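Local structure of glutamate racemase (Campylobacter jejuni, 3UHF) at residues G120-I125 with L235-N240. The protein belongs to the aspartate/glutamate racemase family, enzymes built from two parallel-sheet alpha/beta domains that enclose a ligand pocket between them. Sequence-based numbering, arbitrary orientation.
Sequences GVEATI and LKEREN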
loop_
_atom_site.group_PDB
_atom_site.type_symbol
_atom_site.label_atom_id
_atom_site.label_comp_id
_atom_site.label_asym_id
_atom_site.label_seq_id
_atom_site.Cartn_x
_atom_site.Cartn_y
_atom_site.Cartn_z
ATOM N N GLY A 120 6.627 5.103 3.033
ATOM C CA GLY A 120 5.974 6.292 2.509
ATOM C C GLY A 120 6.467 7.565 3.189
ATOM O O GLY A 120 6.647 8.603 2.556
ATOM N N VAL A 121 6.679 7.495 4.495
ATOM C CA VAL A 121 7.268 8.631 5.207
ATOM C C VAL A 121 8.686 8.945 4.712
ATOM O O VAL A 121 9.022 10.107 4.444
ATOM C CB VAL A 121 7.253 8.391 6.728
ATOM C CG1 VAL A 121 8.072 9.456 7.447
ATOM C CG2 VAL A 121 5.801 8.380 7.225
ATOM N N GLU A 122 9.512 7.912 4.587
ATOM C CA GLU A 122 10.863 8.078 4.056
ATOM C C GLU A 122 10.837 8.729 2.666
ATOM O O GLU A 122 11.617 9.639 2.388
ATOM C CB GLU A 122 11.593 6.729 3.981
ATOM C CG GLU A 122 12.875 6.793 3.147
ATOM C CD GLU A 122 13.599 5.468 3.051
ATOM O OE1 GLU A 122 13.429 4.611 3.949
ATOM O OE2 GLU A 122 14.347 5.294 2.067
ATOM N N ALA A 123 9.934 8.265 1.801
ATOM C CA ALA A 123 9.837 8.807 0.445
ATOM C C ALA A 123 9.432 10.283 0.447
ATOM O O ALA A 123 9.913 11.079 -0.379
ATOM C CB ALA A 123 8.853 7.982 -0.389
ATOM N N THR A 124 8.565 10.651 1.387
ATOM C CA THR A 124 8.109 12.032 1.517
ATOM C C THR A 124 9.252 12.951 1.949
ATOM O O THR A 124 9.430 14.041 1.399
ATOM C CB THR A 124 6.940 12.148 2.530
ATOM O OG1 THR A 124 5.883 11.261 2.144
ATOM C CG2 THR A 124 6.391 13.576 2.593
ATOM N N ILE A 125 10.032 12.506 2.931
ATOM C CA ILE A 125 11.205 13.261 3.368
ATOM C C ILE A 125 12.233 13.428 2.238
ATOM O O ILE A 125 12.787 14.512 2.044
ATOM C CB ILE A 125 11.846 12.609 4.609
ATOM C CG1 ILE A 125 10.880 12.721 5.800
ATOM C CG2 ILE A 125 13.196 13.255 4.920
ATOM C CD1 ILE A 125 11.337 11.969 7.036
ATOM N N LEU A 235 12.846 -1.278 0.294
ATOM C CA LEU A 235 13.345 -2.649 0.283
ATOM C C LEU A 235 14.768 -2.762 -0.246
ATOM O O LEU A 235 15.571 -3.543 0.277
ATOM C CB LEU A 235 12.423 -3.551 -0.536
ATOM C CG LEU A 235 11.076 -3.761 0.160
ATOM C CD1 LEU A 235 10.118 -4.526 -0.739
ATOM C CD2 LEU A 235 11.289 -4.485 1.480
ATOM N N LYS A 236 15.083 -1.992 -1.284
ATOM C CA LYS A 236 16.435 -2.020 -1.847
ATOM C C LYS A 236 17.479 -1.582 -0.826
ATOM O O LYS A 236 18.629 -2.035 -0.851
ATOM C CB LYS A 236 16.508 -1.178 -3.124
ATOM C CG LYS A 236 15.675 -1.774 -4.267
ATOM C CD LYS A 236 15.908 -1.091 -5.610
ATOM C CE LYS A 236 15.156 0.225 -5.703
ATOM N NZ LYS A 236 15.068 0.729 -7.106
ATOM N N GLU A 237 17.075 -0.714 0.092
ATOM C CA GLU A 237 17.983 -0.232 1.129
ATOM C C GLU A 237 18.085 -1.176 2.331
ATOM O O GLU A 237 19.143 -1.297 2.941
ATOM C CB GLU A 237 17.527 1.141 1.611
ATOM C CG GLU A 237 17.514 2.203 0.539
ATOM C CD GLU A 237 16.585 3.348 0.894
ATOM O OE1 GLU A 237 16.481 4.309 0.101
ATOM O OE2 GLU A 237 15.952 3.271 1.968
ATOM N N ARG A 238 16.972 -1.818 2.679
ATOM C CA ARG A 238 16.870 -2.617 3.900
ATOM C C ARG A 238 17.325 -4.050 3.706
ATOM O O ARG A 238 17.857 -4.671 4.622
ATOM C CB ARG A 238 15.427 -2.644 4.410
ATOM C CG ARG A 238 15.153 -1.713 5.575
ATOM C CD ARG A 238 15.149 -0.271 5.134
ATOM N NE ARG A 238 14.896 0.635 6.250
ATOM C CZ ARG A 238 14.909 1.961 6.150
ATOM N NH1 ARG A 238 15.166 2.539 4.982
ATOM N NH2 ARG A 238 14.667 2.709 7.217
ATOM N N GLU A 239 17.075 -4.588 2.522
ATOM C CA GLU A 239 17.417 -5.971 2.239
ATOM C C GLU A 239 18.487 -6.050 1.160
ATOM O O GLU A 239 18.797 -5.058 0.500
ATOM C CB GLU A 239 16.166 -6.758 1.834
ATOM C CG GLU A 239 15.119 -6.851 2.940
ATOM C CD GLU A 239 15.558 -7.744 4.094
ATOM O OE1 GLU A 239 16.382 -8.649 3.865
ATOM O OE2 GLU A 239 15.083 -7.544 5.231
ATOM N N ASN A 240 19.061 -7.234 0.999
ATOM C CA ASN A 240 20.070 -7.441 -0.021
ATOM C C ASN A 240 19.431 -8.033 -1.269
ATOM O O ASN A 240 19.350 -9.253 -1.413
ATOM C CB ASN A 240 21.166 -8.361 0.508
ATOM C CG ASN A 240 22.491 -8.134 -0.174
ATOM O OD1 ASN A 240 22.635 -7.225 -0.995
ATOM N ND2 ASN A 240 23.477 -8.955 0.166
#
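Glu122 of helix 117-128 meets Glu237 and Arg238, in the last turn of helix 227-238, in a surface salt-bridge network that illustrates how one acid can join two helices of an alpha/beta fold whose backbones stay well apart, the nearest CA atoms, those of Glu122 and Glu237, lying 11.3 Å apart. From CB, which points toward the other helix, the Glu122 chain runs fully extended, CG anti to the backbone N (chi1 167°), and CB and CG serve as a spacer that delivers the carboxylate across the gap. CD lies 3.4 Å from Glu237 OE2. The two oxygens then divide their work. OE1 takes a weak, strongly bent hydrogen bond from Arg238 NH1 (2.9 Å, 120° at the hydrogen), part of a salt bridge. OE2 faces the Glu237 carboxylate, which arrives from the opposite direction and almost in the same plane, and the OE2 atoms of Glu122 and Glu237 are 2.6 Å apart, close enough that one acid is probably protonated. Lys126 NZ, salt-bridged to Glu122 OE2 and Glu237 OE1, should further offset the clustered negative charge. Arg238 does likewise from the other helix: its NH1 also salt-bridges Glu237 OE2, 3.2 Å away in the guanidinium plane.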